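Local structure of D-xylonate dehydratase (Caulobacter crescentus, 5OYN) at residues F94-I99 with L117-T122; R184-G189 with E194-R199; E344-G349 with E365-R370; R416-P421 with G425-R430. The protein catalyses the dehydration of D-xylonate to 2-dehydro-3-deoxy-D-arabinonate in D-xylose degradation, and of D-gluconate with similar efficiency, using a [2Fe-2S] cluster and magnesium. All coordinates share one frame; numbering follows the deposited sequence.

In the fold
The four contacts follow one another along the chain without interleaving, and none touches another. Contact 1 lies nearest to catalytic machinery: the side chain of Val96 is about 10 Å from that of Cys137, a cluster ligand, and about 13 Å from a bound [2Fe-2S] cluster. Contacts 2, 3 and 4 lie away from the cluster and magnesium sites. Contacts 1 and 4 sit on opposite sides of the chain's centre, their own centres about 47 Å apart. Contacts 2 and 4 approach to about 12 Å between nearest atoms. Contacts 1 and 2 also meet a second subunit of the homotetramer, whereas no other chain of the assembly touches 3 or 4.

Contact 1. Residues F94-I99 with L117-T122; sequences FPVHPI and LGLVET
Leu119 is the first residue of the helical segment 117-122 to meet 94-99, and it does so with one methyl. Its CG is anti to the backbone N (chi1 -169°), and from there CD1 reaches Phe94, lying 3.6 Å from Phe94 CE1, at the ring edge and in the ring plane. The same methyl also touches Val96, with CD1 3.7 Å from Val96 CG1, so it fills the notch between two side chains of the other segment. One turn on, Thr122 comes over a face of Phe94. Its CG2 stands 3.9 Å from the ring centroid, 27° off the normal, a CH-pi contact shifted towards the rim at CD1 and CE1. The hydroxyl of Thr122 points elsewhere: OG1 is 2.9 Å from a water that donates a hydrogen bond to Pro95 O, a polar bridge beside the apolar patch. An alanine in place of Phe94 would probably open a gap beneath Thr122 CG2 and take from Leu119 CD1 its neighbour at the ring edge. The second subunit comes close too, its His97 packing on Thr122. This is the buried packing of a helix on a parallel sheet: strand 90-95, at the sheet's edge within this chain, leads through helix 109-125 to parallel strand 130-135, a beta-alpha-beta crossover that passes strand 56-61.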
loop_
_atom_site.group_PDB
_atom_site.type_symbol
_atom_site.label_atom_id
_atom_site.label_comp_id
_atom_site.label_asym_id
_atom_site.label_seq_id
_atom_site.Cartn_x
_atom_site.Cartn_y
_atom_site.Cartn_z
ATOM N N PHE A 94 -9.553 7.557 8.244
ATOM C CA PHE A 94 -10.185 6.692 9.224
ATOM C C PHE A 94 -11.402 6.074 8.576
ATOM O O PHE A 94 -11.899 6.593 7.572
ATOM C CB PHE A 94 -10.575 7.469 10.493
ATOM C CG PHE A 94 -11.590 8.551 10.253
ATOM C CD1 PHE A 94 -12.951 8.274 10.307
ATOM C CD2 PHE A 94 -11.185 9.848 9.971
ATOM C CE1 PHE A 94 -13.881 9.270 10.078
ATOM C CE2 PHE A 94 -12.118 10.848 9.742
ATOM C CZ PHE A 94 -13.461 10.556 9.796
ATOM N N PRO A 95 -11.889 4.958 9.103
ATOM C CA PRO A 95 -12.971 4.246 8.424
ATOM C C PRO A 95 -14.334 4.507 9.034
ATOM O O PRO A 95 -14.445 5.117 10.106
ATOM C CB PRO A 95 -12.566 2.783 8.599
ATOM C CG PRO A 95 -11.880 2.756 9.933
ATOM C CD PRO A 95 -11.288 4.135 10.171
ATOM N N VAL A 96 -15.371 4.035 8.343
ATOM C CA VAL A 96 -16.737 4.042 8.828
ATOM C C VAL A 96 -17.303 2.635 8.681
ATOM O O VAL A 96 -16.668 1.744 8.124
ATOM C CB VAL A 96 -17.621 5.071 8.089
ATOM C CG1 VAL A 96 -17.212 6.472 8.474
ATOM C CG2 VAL A 96 -17.520 4.882 6.587
ATOM N N HIS A 97 -18.505 2.447 9.198
ATOM C CA HIS A 97 -19.206 1.192 9.007
ATOM C C HIS A 97 -19.307 0.900 7.509
ATOM O O HIS A 97 -19.663 1.797 6.732
ATOM C CB HIS A 97 -20.585 1.284 9.658
ATOM C CG HIS A 97 -21.392 0.034 9.548
ATOM N ND1 HIS A 97 -21.023 -1.146 10.156
ATOM C CD2 HIS A 97 -22.548 -0.224 8.890
ATOM C CE1 HIS A 97 -21.920 -2.077 9.880
ATOM N NE2 HIS A 97 -22.853 -1.544 9.112
ATOM N N PRO A 98 -18.942 -0.300 7.059
ATOM C CA PRO A 98 -18.969 -0.591 5.622
ATOM C C PRO A 98 -20.375 -0.838 5.123
ATOM O O PRO A 98 -21.246 -1.316 5.851
ATOM C CB PRO A 98 -18.124 -1.867 5.508
ATOM C CG PRO A 98 -18.310 -2.541 6.806
ATOM C CD PRO A 98 -18.343 -1.408 7.820
ATOM N N ILE A 99 -20.589 -0.502 3.854
ATOM C CA ILE A 99 -21.894 -0.659 3.217
ATOM C C ILE A 99 -21.689 -1.100 1.772
ATOM O O ILE A 99 -21.075 -0.379 0.975
ATOM C CB ILE A 99 -22.733 0.628 3.249
ATOM C CG1 ILE A 99 -22.797 1.225 4.670
ATOM C CG2 ILE A 99 -24.113 0.343 2.659
ATOM C CD1 ILE A 99 -23.788 2.386 4.830
ATOM N N LEU A 117 -24.504 7.102 12.781
ATOM C CA LEU A 117 -24.197 7.210 14.204
ATOM C C LEU A 117 -22.705 7.214 14.438
ATOM O O LEU A 117 -22.173 8.090 15.125
ATOM C CB LEU A 117 -24.835 6.053 14.974
ATOM C CG LEU A 117 -26.364 6.045 15.007
ATOM C CD1 LEU A 117 -26.926 4.686 15.426
ATOM C CD2 LEU A 117 -26.854 7.164 15.916
ATOM N N GLY A 118 -22.012 6.230 13.860
ATOM C CA GLY A 118 -20.590 6.086 14.097
ATOM C C GLY A 118 -19.773 7.215 13.515
ATOM O O GLY A 118 -18.735 7.582 14.073
ATOM N N LEU A 119 -20.218 7.798 12.402
ATOM C CA LEU A 119 -19.433 8.895 11.854
ATOM C C LEU A 119 -19.505 10.130 12.754
ATOM O O LEU A 119 -18.474 10.780 12.990
ATOM C CB LEU A 119 -19.872 9.213 10.430
ATOM C CG LEU A 119 -18.948 10.169 9.665
ATOM C CD1 LEU A 119 -17.473 9.863 9.866
ATOM C CD2 LEU A 119 -19.274 10.139 8.193
ATOM N N VAL A 120 -20.693 10.449 13.306
ATOM C CA VAL A 120 -20.793 11.627 14.179
ATOM C C VAL A 120 -19.957 11.428 15.442
ATOM O O VAL A 120 -19.249 12.346 15.875
ATOM C CB VAL A 120 -22.263 11.998 14.520
ATOM C CG1 VAL A 120 -23.177 11.935 13.301
ATOM C CG2 VAL A 120 -22.836 11.185 15.686
ATOM N N GLU A 121 -19.996 10.231 16.039
ATOM C CA GLU A 121 -19.143 9.958 17.194
ATOM C C GLU A 121 -17.682 10.277 16.883
ATOM O O GLU A 121 -17.015 10.983 17.642
ATOM C CB GLU A 121 -19.287 8.499 17.635
ATOM C CG GLU A 121 -20.519 8.167 18.499
ATOM C CD GLU A 121 -20.996 9.318 19.396
ATOM O OE1 GLU A 121 -21.846 10.111 18.928
ATOM O OE2 GLU A 121 -20.559 9.412 20.571
ATOM N N THR A 122 -17.182 9.782 15.745
ATOM C CA THR A 122 -15.799 10.023 15.338
ATOM C C THR A 122 -15.549 11.502 15.056
ATOM O O THR A 122 -14.602 12.092 15.589
ATOM C CB THR A 122 -15.473 9.173 14.101
ATOM O OG1 THR A 122 -15.719 7.793 14.386
ATOM C CG2 THR A 122 -14.026 9.358 13.657
HETATM O O HOH W 1 -16.266 6.549 11.821
#

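Contact 2. Residues R184-G189 with E194-R199; sequences RKLAAG and EEFIDR
Leu186 and Phe196 make the apolar contact of an alpha-alpha hairpin, in which the last turns of helix 177-187 face the first turns of helix 193-202 across a short loop. The two side chains cross at about a right angle. Both leave their helices toward each other, with CG anti to the backbone N (chi1 -177° for Leu186). Leu186 arrives at the rim of the phenylalanine: its CB lies 4.1 Å from Phe196 CD2, near the plane of the ring, and its CD2 methyl is equally near that same ring carbon. Beside this pair, Lys185 CE comes obliquely to the guanidinium of Arg199, 4.4 Å from NH2. The lysine NZ stays 5.2 Å from Arg199 NH2, and two like charges this near would probably disfavour a closer approach. Ile191 of the connecting loop packs on both Lys185 and Phe196, and Asp31 of a second subunit packs on Phe196 as well. Just past the first helix, Gly189 has positive phi (62°), its N bonding weakly to Leu186 O. A Schellman motif thus turns the chain out of helix 177-187, and the antiparallel return through 194-199 completes the helical hairpin.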
loop_
_atom_site.group_PDB
_atom_site.type_symbol
_atom_site.label_atom_id
_atom_site.label_comp_id
_atom_site.label_asym_id
_atom_site.label_seq_id
_atom_site.Cartn_x
_atom_site.Cartn_y
_atom_site.Cartn_z
ATOM N N ARG A 184 -36.178 -11.517 -17.035
ATOM C CA ARG A 184 -37.274 -11.679 -17.979
ATOM C C ARG A 184 -36.925 -12.665 -19.083
ATOM O O ARG A 184 -37.770 -13.472 -19.488
ATOM C CB ARG A 184 -37.648 -10.318 -18.568
ATOM C CG ARG A 184 -38.123 -9.342 -17.504
ATOM C CD ARG A 184 -38.646 -8.070 -18.119
ATOM N NE ARG A 184 -38.248 -6.892 -17.357
ATOM C CZ ARG A 184 -37.590 -5.862 -17.880
ATOM N NH1 ARG A 184 -37.258 -5.873 -19.172
ATOM N NH2 ARG A 184 -37.268 -4.824 -17.115
ATOM N N LYS A 185 -35.690 -12.620 -19.577
ATOM C CA LYS A 185 -35.302 -13.516 -20.659
ATOM C C LYS A 185 -35.095 -14.943 -20.167
ATOM O O LYS A 185 -35.333 -15.895 -20.913
ATOM C CB LYS A 185 -34.051 -12.974 -21.339
ATOM C CG LYS A 185 -34.142 -11.482 -21.630
ATOM C CD LYS A 185 -33.392 -11.119 -22.898
ATOM C CE LYS A 185 -32.404 -9.985 -22.646
ATOM N NZ LYS A 185 -32.857 -8.697 -23.244
ATOM N N LEU A 186 -34.676 -15.115 -18.916
ATOM C CA LEU A 186 -34.568 -16.459 -18.360
ATOM C C LEU A 186 -35.937 -17.083 -18.148
ATOM O O LEU A 186 -36.097 -18.299 -18.316
ATOM C CB LEU A 186 -33.801 -16.429 -17.044
ATOM C CG LEU A 186 -33.563 -17.786 -16.388
ATOM C CD1 LEU A 186 -32.406 -18.512 -17.067
ATOM C CD2 LEU A 186 -33.296 -17.624 -14.896
ATOM N N ALA A 187 -36.930 -16.276 -17.767
ATOM C CA ALA A 187 -38.293 -16.785 -17.651
ATOM C C ALA A 187 -38.865 -17.112 -19.025
ATOM O O ALA A 187 -39.435 -18.188 -19.231
ATOM C CB ALA A 187 -39.176 -15.771 -16.923
ATOM N N ALA A 188 -38.699 -16.199 -19.985
ATOM C CA ALA A 188 -39.134 -16.385 -21.367
ATOM C C ALA A 188 -38.317 -17.444 -22.112
ATOM O O ALA A 188 -38.535 -17.600 -23.336
ATOM C CB ALA A 188 -39.078 -15.051 -22.115
ATOM N N GLY A 189 -37.413 -18.128 -21.406
ATOM C CA GLY A 189 -36.636 -19.209 -21.987
ATOM C C GLY A 189 -35.737 -18.791 -23.127
ATOM O O GLY A 189 -35.495 -19.588 -24.040
ATOM N N GLU A 194 -26.179 -19.878 -17.131
ATOM C CA GLU A 194 -24.816 -19.369 -17.175
ATOM C C GLU A 194 -24.693 -18.078 -17.977
ATOM O O GLU A 194 -23.885 -17.221 -17.606
ATOM C CB GLU A 194 -23.853 -20.434 -17.715
ATOM C CG GLU A 194 -22.349 -20.074 -17.581
ATOM C CD GLU A 194 -21.779 -20.174 -16.141
ATOM O OE1 GLU A 194 -22.547 -20.442 -15.182
ATOM O OE2 GLU A 194 -20.545 -19.975 -15.978
ATOM N N GLU A 195 -25.473 -17.892 -19.050
ATOM C CA GLU A 195 -25.512 -16.578 -19.694
ATOM C C GLU A 195 -25.953 -15.498 -18.708
ATOM O O GLU A 195 -25.435 -14.373 -18.733
ATOM C CB GLU A 195 -26.422 -16.612 -20.929
ATOM C CG GLU A 195 -26.135 -17.811 -21.854
ATOM C CD GLU A 195 -27.184 -18.024 -22.951
ATOM O OE1 GLU A 195 -28.346 -18.316 -22.597
ATOM O OE2 GLU A 195 -26.839 -17.972 -24.154
ATOM N N PHE A 196 -26.880 -15.836 -17.807
ATOM C CA PHE A 196 -27.331 -14.893 -16.787
ATOM C C PHE A 196 -26.175 -14.462 -15.890
ATOM O O PHE A 196 -25.993 -13.271 -15.617
ATOM C CB PHE A 196 -28.456 -15.530 -15.969
ATOM C CG PHE A 196 -29.271 -14.550 -15.158
ATOM C CD1 PHE A 196 -28.680 -13.738 -14.203
ATOM C CD2 PHE A 196 -30.643 -14.478 -15.326
ATOM C CE1 PHE A 196 -29.430 -12.862 -13.461
ATOM C CE2 PHE A 196 -31.403 -13.606 -14.576
ATOM C CZ PHE A 196 -30.798 -12.795 -13.650
ATOM N N ILE A 197 -25.386 -15.420 -15.410
ATOM C CA ILE A 197 -24.255 -15.063 -14.561
ATOM C C ILE A 197 -23.219 -14.270 -15.355
ATOM O O ILE A 197 -22.592 -13.340 -14.830
ATOM C CB ILE A 197 -23.649 -16.327 -13.925
ATOM C CG1 ILE A 197 -24.682 -17.007 -13.020
ATOM C CG2 ILE A 197 -22.392 -15.985 -13.146
ATOM C CD1 ILE A 197 -24.150 -18.214 -12.287
ATOM N N ASP A 198 -23.058 -14.595 -16.643
ATOM C CA ASP A 198 -21.967 -14.034 -17.439
ATOM C C ASP A 198 -22.287 -12.647 -17.965
ATOM O O ASP A 198 -21.391 -11.795 -18.030
ATOM C CB ASP A 198 -21.601 -14.976 -18.588
ATOM C CG ASP A 198 -20.985 -16.276 -18.091
ATOM O OD1 ASP A 198 -20.589 -17.127 -18.931
ATOM O OD2 ASP A 198 -20.901 -16.444 -16.847
ATOM N N ARG A 199 -23.547 -12.405 -18.342
ATOM C CA ARG A 199 -23.981 -11.040 -18.624
ATOM C C ARG A 199 -23.844 -10.159 -17.394
ATOM O O ARG A 199 -23.466 -8.987 -17.497
ATOM C CB ARG A 199 -25.429 -11.018 -19.108
ATOM C CG ARG A 199 -25.704 -11.822 -20.354
ATOM C CD ARG A 199 -27.172 -12.162 -20.460
ATOM N NE ARG A 199 -27.786 -11.480 -21.597
ATOM C CZ ARG A 199 -27.746 -11.940 -22.848
ATOM N NH1 ARG A 199 -27.123 -13.084 -23.113
ATOM N NH2 ARG A 199 -28.331 -11.261 -23.832
#

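Contact 3. Residues E344-G349 with E365-R370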
loop_
_atom_site.group_PDB
_atom_site.type_symbol
_atom_site.label_atom_id
_atom_site.label_comp_id
_atom_site.label_asym_id
_atom_site.label_seq_id
_atom_site.Cartn_x
_atom_site.Cartn_y
_atom_site.Cartn_z
ATOM N N GLU A 344 -28.487 23.224 -18.255
ATOM C CA GLU A 344 -29.784 23.127 -18.911
ATOM C C GLU A 344 -30.885 23.680 -18.013
ATOM O O GLU A 344 -31.652 24.556 -18.422
ATOM C CB GLU A 344 -30.039 21.660 -19.274
ATOM C CG GLU A 344 -30.793 21.396 -20.556
ATOM C CD GLU A 344 -30.119 21.942 -21.811
ATOM O OE1 GLU A 344 -28.886 21.837 -21.946
ATOM O OE2 GLU A 344 -30.846 22.474 -22.683
ATOM N N LEU A 345 -30.939 23.214 -16.765
ATOM C CA LEU A 345 -31.974 23.672 -15.843
ATOM C C LEU A 345 -31.829 25.161 -15.545
ATOM O O LEU A 345 -32.804 25.923 -15.635
ATOM C CB LEU A 345 -31.926 22.854 -14.552
ATOM C CG LEU A 345 -32.524 21.452 -14.669
ATOM C CD1 LEU A 345 -32.053 20.573 -13.531
ATOM C CD2 LEU A 345 -34.061 21.495 -14.738
ATOM N N LEU A 346 -30.615 25.591 -15.195
ATOM C CA LEU A 346 -30.378 26.993 -14.863
ATOM C C LEU A 346 -30.887 27.924 -15.962
ATOM O O LEU A 346 -31.439 28.994 -15.675
ATOM C CB LEU A 346 -28.885 27.212 -14.617
ATOM C CG LEU A 346 -28.432 28.633 -14.330
ATOM C CD1 LEU A 346 -28.579 28.898 -12.849
ATOM C CD2 LEU A 346 -26.997 28.848 -14.783
ATOM N N GLN A 347 -30.735 27.516 -17.227
ATOM C CA GLN A 347 -31.175 28.346 -18.343
ATOM C C GLN A 347 -32.696 28.514 -18.385
ATOM O O GLN A 347 -33.185 29.494 -18.959
ATOM C CB GLN A 347 -30.682 27.755 -19.664
ATOM C CG GLN A 347 -29.172 27.717 -19.846
ATOM C CD GLN A 347 -28.491 29.041 -19.552
ATOM O OE1 GLN A 347 -28.203 29.359 -18.396
ATOM N NE2 GLN A 347 -28.212 29.816 -20.604
ATOM N N GLN A 348 -33.461 27.574 -17.820
ATOM C CA GLN A 348 -34.918 27.685 -17.782
ATOM C C GLN A 348 -35.431 28.161 -16.430
ATOM O O GLN A 348 -36.603 27.942 -16.112
ATOM C CB GLN A 348 -35.591 26.355 -18.121
ATOM C CG GLN A 348 -34.999 25.640 -19.281
ATOM C CD GLN A 348 -35.223 26.376 -20.554
ATOM O OE1 GLN A 348 -36.363 26.690 -20.905
ATOM N NE2 GLN A 348 -34.144 26.675 -21.265
ATOM N N GLY A 349 -34.574 28.772 -15.618
ATOM C CA GLY A 349 -35.012 29.323 -14.352
ATOM C C GLY A 349 -35.505 28.320 -13.331
ATOM O O GLY A 349 -36.118 28.725 -12.334
ATOM N N GLU A 365 -22.416 30.685 -10.911
ATOM C CA GLU A 365 -21.037 30.969 -11.289
ATOM C C GLU A 365 -20.310 29.687 -11.684
ATOM O O GLU A 365 -19.546 29.677 -12.658
ATOM C CB GLU A 365 -20.310 31.685 -10.146
ATOM C CG GLU A 365 -20.577 33.197 -10.077
ATOM C CD GLU A 365 -20.065 33.854 -8.781
ATOM O OE1 GLU A 365 -20.114 33.222 -7.698
ATOM O OE2 GLU A 365 -19.621 35.023 -8.845
ATOM N N ASN A 366 -20.573 28.584 -10.963
ATOM C CA ASN A 366 -19.952 27.297 -11.287
ATOM C C ASN A 366 -20.361 26.820 -12.670
ATOM O O ASN A 366 -19.563 26.198 -13.384
ATOM C CB ASN A 366 -20.339 26.234 -10.251
ATOM C CG ASN A 366 -19.724 26.488 -8.906
ATOM O OD1 ASN A 366 -18.722 27.192 -8.809
ATOM N ND2 ASN A 366 -20.329 25.939 -7.850
ATOM N N LEU A 367 -21.603 27.101 -13.061
ATOM C CA LEU A 367 -22.209 26.496 -14.239
ATOM C C LEU A 367 -21.886 27.221 -15.535
ATOM O O LEU A 367 -22.224 26.707 -16.606
ATOM C CB LEU A 367 -23.721 26.427 -14.050
ATOM C CG LEU A 367 -24.087 25.350 -13.046
ATOM C CD1 LEU A 367 -25.564 25.287 -12.787
ATOM C CD2 LEU A 367 -23.598 24.046 -13.584
ATOM N N GLN A 368 -21.248 28.384 -15.476
ATOM C CA GLN A 368 -20.916 29.097 -16.702
ATOM C C GLN A 368 -19.969 28.263 -17.551
ATOM O O GLN A 368 -18.919 27.815 -17.077
ATOM C CB GLN A 368 -20.295 30.455 -16.384
ATOM C CG GLN A 368 -21.268 31.397 -15.679
ATOM C CD GLN A 368 -22.635 31.439 -16.363
ATOM O OE1 GLN A 368 -23.665 31.097 -15.754
ATOM N NE2 GLN A 368 -22.648 31.841 -17.643
ATOM N N GLY A 369 -20.359 28.031 -18.804
ATOM C CA GLY A 369 -19.558 27.259 -19.722
ATOM C C GLY A 369 -19.926 25.798 -19.794
ATOM O O GLY A 369 -19.427 25.097 -20.681
ATOM N N ARG A 370 -20.817 25.328 -18.927
ATOM C CA ARG A 370 -21.085 23.904 -18.788
ATOM C C ARG A 370 -22.139 23.375 -19.757
ATOM O O ARG A 370 -22.716 22.313 -19.496
ATOM C CB ARG A 370 -21.516 23.584 -17.353
ATOM C CG ARG A 370 -20.405 23.714 -16.302
ATOM C CD ARG A 370 -19.042 23.399 -16.861
ATOM N NE ARG A 370 -18.027 23.499 -15.816
ATOM C CZ ARG A 370 -17.285 22.481 -15.376
ATOM N NH1 ARG A 370 -17.437 21.263 -15.887
ATOM N NH2 ARG A 370 -16.402 22.683 -14.409
#
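Leu346 carries the apolar part of this contact, reaching from the end of helix 337-347 to the end of helix 363-367. With its CG anti to the backbone N (chi1 177°), the side chain extends across the gap and presents the CD2 methyl to Leu367. The closest approach is to the CB of Leu367, 4.1 Å from Leu346 CD2, and the two side chains meet at an oblique angle. Gln368 adds the second van der Waals contact. Its CB starts away from segment 344-349, but a bend at chi2 (-47°) folds the chain back, and its terminal amide comes beside the same Leu346 methyl, the two side chains crossing at about a right angle. One methyl is therefore flanked by a leucine base and a glutamine amide.

Within each segment, backbone hydrogen bonds shape the chain end. In 344-349, Gly349 N bonds to Leu346 O at 3.1 Å, and Gly349 itself has positive phi (65°) where the chain leaves the helix. In 365-370, a type II beta turn runs from Leu367 to Arg370, closed by Arg370 N to Leu367 O at 3.0 Å. Gly369 sits at its third position, where a CB would press against the carbonyl O of Gln368. Outside the segments, Glu344 forms a salt bridge with Arg375.

Around this joint, Leu367 also packs on Pro339 and Leu342, earlier residues of helix 337-347. That helix thus touches the end of helix 363-367 through Leu346, and helix 270-282 through Leu345, which meets Ala278 and Ala282.

Contact 4. Residues R416-P421 with G425-R430; sequences RYLSQP and GVFEAR
Phe427 has its CG between the backbone N and the carbonyl carbon (chi1 71°), while Tyr417 sets its own beside the backbone N and anti to the carbonyl carbon, and together these turns bring the phenylalanine ring under the CB of the tyrosine. The arrangement is a helix-to-strand connection of the C-terminal region: helix 411-417 ends, a short loop follows, and strand 426-435 enters the middle of a mixed sheet, with the end of the helix lying on the strand it has just led into. Tyr417 CB sits over one face of the Phe427 ring, 4.0 Å from its centroid and 18° off the normal, a CH-pi contact. The two aromatic rings meet obliquely, centroids 5.4 Å apart and planes at 51°. Beyond that, the phenol reaches out of the contact, where Tyr417 OH bonds to Glu453 O and probably helps hold the ring's orientation. Leu418 runs alongside Phe427, pointing the same way, and its CD2 methyl lies 3.9 Å from both CD1 and CE1 of that ring. A serine in place of Phe427 would probably strip both Tyr417 CB and Leu418 CD2 of their aromatic partner and open a gap between helix end and sheet. Ile531 of strand 528-532, antiparallel to 426-435, packs on Phe427 as well and is bonded to it through the backbone. The loop draws shut just ahead of the strand. There Gly425, with positive phi, gives its N to Leu418 O in a weak hydrogen bond of 3.3 Å.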
loop_
_atom_site.group_PDB
_atom_site.type_symbol
_atom_site.label_atom_id
_atom_site.label_comp_id
_atom_site.label_asym_id
_atom_site.label_seq_id
_atom_site.Cartn_x
_atom_site.Cartn_y
_atom_site.Cartn_z
ATOM N N ARG A 416 -50.941 0.617 -23.178
ATOM C CA ARG A 416 -51.811 -0.385 -22.576
ATOM C C ARG A 416 -52.705 0.199 -21.484
ATOM O O ARG A 416 -53.885 -0.162 -21.393
ATOM C CB ARG A 416 -50.974 -1.542 -22.017
ATOM C CG ARG A 416 -51.807 -2.741 -21.574
ATOM C CD ARG A 416 -50.966 -3.866 -20.986
ATOM N NE ARG A 416 -49.735 -4.097 -21.733
ATOM C CZ ARG A 416 -49.670 -4.832 -22.839
ATOM N NH1 ARG A 416 -50.772 -5.406 -23.318
ATOM N NH2 ARG A 416 -48.506 -4.994 -23.464
ATOM N N TYR A 417 -52.178 1.089 -20.647
ATOM C CA TYR A 417 -52.923 1.536 -19.474
ATOM C C TYR A 417 -53.270 3.013 -19.483
ATOM O O TYR A 417 -54.391 3.379 -19.116
ATOM C CB TYR A 417 -52.142 1.224 -18.192
ATOM C CG TYR A 417 -51.678 -0.208 -18.083
ATOM C CD1 TYR A 417 -52.533 -1.206 -17.622
ATOM C CD2 TYR A 417 -50.374 -0.562 -18.431
ATOM C CE1 TYR A 417 -52.104 -2.522 -17.519
ATOM C CE2 TYR A 417 -49.934 -1.871 -18.329
ATOM C CZ TYR A 417 -50.799 -2.845 -17.872
ATOM O OH TYR A 417 -50.356 -4.141 -17.780
ATOM N N LEU A 418 -52.342 3.881 -19.867
ATOM C CA LEU A 418 -52.565 5.314 -19.764
ATOM C C LEU A 418 -53.121 5.919 -21.045
ATOM O O LEU A 418 -53.031 7.139 -21.224
ATOM C CB LEU A 418 -51.266 6.022 -19.379
ATOM C CG LEU A 418 -50.298 5.251 -18.487
ATOM C CD1 LEU A 418 -49.014 6.046 -18.307
ATOM C CD2 LEU A 418 -50.920 4.908 -17.134
ATOM N N SER A 419 -53.700 5.105 -21.934
ATOM C CA SER A 419 -54.058 5.595 -23.261
ATOM C C SER A 419 -55.533 5.385 -23.633
ATOM O O SER A 419 -55.867 5.410 -24.825
ATOM C CB SER A 419 -53.148 4.945 -24.309
ATOM O OG SER A 419 -51.993 5.733 -24.533
ATOM N N GLN A 420 -56.434 5.204 -22.653
ATOM C CA GLN A 420 -57.732 4.903 -23.264
ATOM C C GLN A 420 -58.496 6.194 -23.581
ATOM O O GLN A 420 -58.401 7.172 -22.833
ATOM C CB GLN A 420 -58.569 3.996 -22.359
ATOM C CG GLN A 420 -59.506 4.714 -21.405
ATOM C CD GLN A 420 -60.278 3.756 -20.517
ATOM O OE1 GLN A 420 -60.778 4.137 -19.452
ATOM N NE2 GLN A 420 -60.380 2.501 -20.952
ATOM N N PRO A 421 -59.256 6.181 -24.685
ATOM C CA PRO A 421 -59.689 7.450 -25.313
ATOM C C PRO A 421 -60.321 8.493 -24.397
ATOM O O PRO A 421 -59.912 9.659 -24.442
ATOM C CB PRO A 421 -60.678 6.964 -26.379
ATOM C CG PRO A 421 -60.124 5.636 -26.787
ATOM C CD PRO A 421 -59.579 5.014 -25.523
ATOM N N GLY A 425 -54.294 8.632 -18.565
ATOM C CA GLY A 425 -53.683 8.802 -17.268
ATOM C C GLY A 425 -54.433 8.120 -16.152
ATOM O O GLY A 425 -54.028 8.232 -14.985
ATOM N N VAL A 426 -55.511 7.419 -16.479
ATOM C CA VAL A 426 -56.379 6.766 -15.513
ATOM C C VAL A 426 -56.635 5.363 -16.019
ATOM O O VAL A 426 -56.818 5.148 -17.223
ATOM C CB VAL A 426 -57.706 7.529 -15.331
ATOM C CG1 VAL A 426 -57.542 8.657 -14.392
ATOM C CG2 VAL A 426 -58.067 8.119 -16.616
ATOM N N PHE A 427 -56.621 4.412 -15.100
ATOM C CA PHE A 427 -56.862 3.017 -15.418
ATOM C C PHE A 427 -57.183 2.338 -14.103
ATOM O O PHE A 427 -56.853 2.844 -13.024
ATOM C CB PHE A 427 -55.659 2.344 -16.118
ATOM C CG PHE A 427 -54.451 2.106 -15.211
ATOM C CD1 PHE A 427 -53.545 3.124 -14.941
ATOM C CD2 PHE A 427 -54.218 0.857 -14.646
ATOM C CE1 PHE A 427 -52.449 2.906 -14.122
ATOM C CE2 PHE A 427 -53.112 0.637 -13.812
ATOM C CZ PHE A 427 -52.235 1.663 -13.554
ATOM N N GLU A 428 -57.847 1.200 -14.211
ATOM C CA GLU A 428 -58.166 0.380 -13.058
ATOM C C GLU A 428 -57.567 -0.996 -13.274
ATOM O O GLU A 428 -57.562 -1.506 -14.402
ATOM C CB GLU A 428 -59.685 0.299 -12.850
ATOM C CG GLU A 428 -60.341 1.677 -12.704
ATOM C CD GLU A 428 -61.831 1.610 -12.387
ATOM O OE1 GLU A 428 -62.550 0.842 -13.071
ATOM O OE2 GLU A 428 -62.271 2.330 -11.455
ATOM N N ALA A 429 -57.044 -1.587 -12.198
ATOM C CA ALA A 429 -56.434 -2.906 -12.278
ATOM C C ALA A 429 -56.815 -3.733 -11.058
ATOM O O ALA A 429 -57.307 -3.218 -10.047
ATOM C CB ALA A 429 -54.912 -2.816 -12.415
ATOM N N ARG A 430 -56.566 -5.035 -11.170
ATOM C CA ARG A 430 -56.926 -6.011 -10.151
ATOM C C ARG A 430 -55.692 -6.357 -9.326
ATOM O O ARG A 430 -54.688 -6.827 -9.870
ATOM C CB ARG A 430 -57.502 -7.265 -10.805
ATOM C CG ARG A 430 -57.851 -8.364 -9.828
ATOM C CD ARG A 430 -58.749 -9.351 -10.496
ATOM N NE ARG A 430 -58.009 -10.257 -11.360
ATOM C CZ ARG A 430 -57.440 -11.373 -10.916
ATOM N NH1 ARG A 430 -57.533 -11.690 -9.618
ATOM N NH2 ARG A 430 -56.781 -12.164 -11.764
#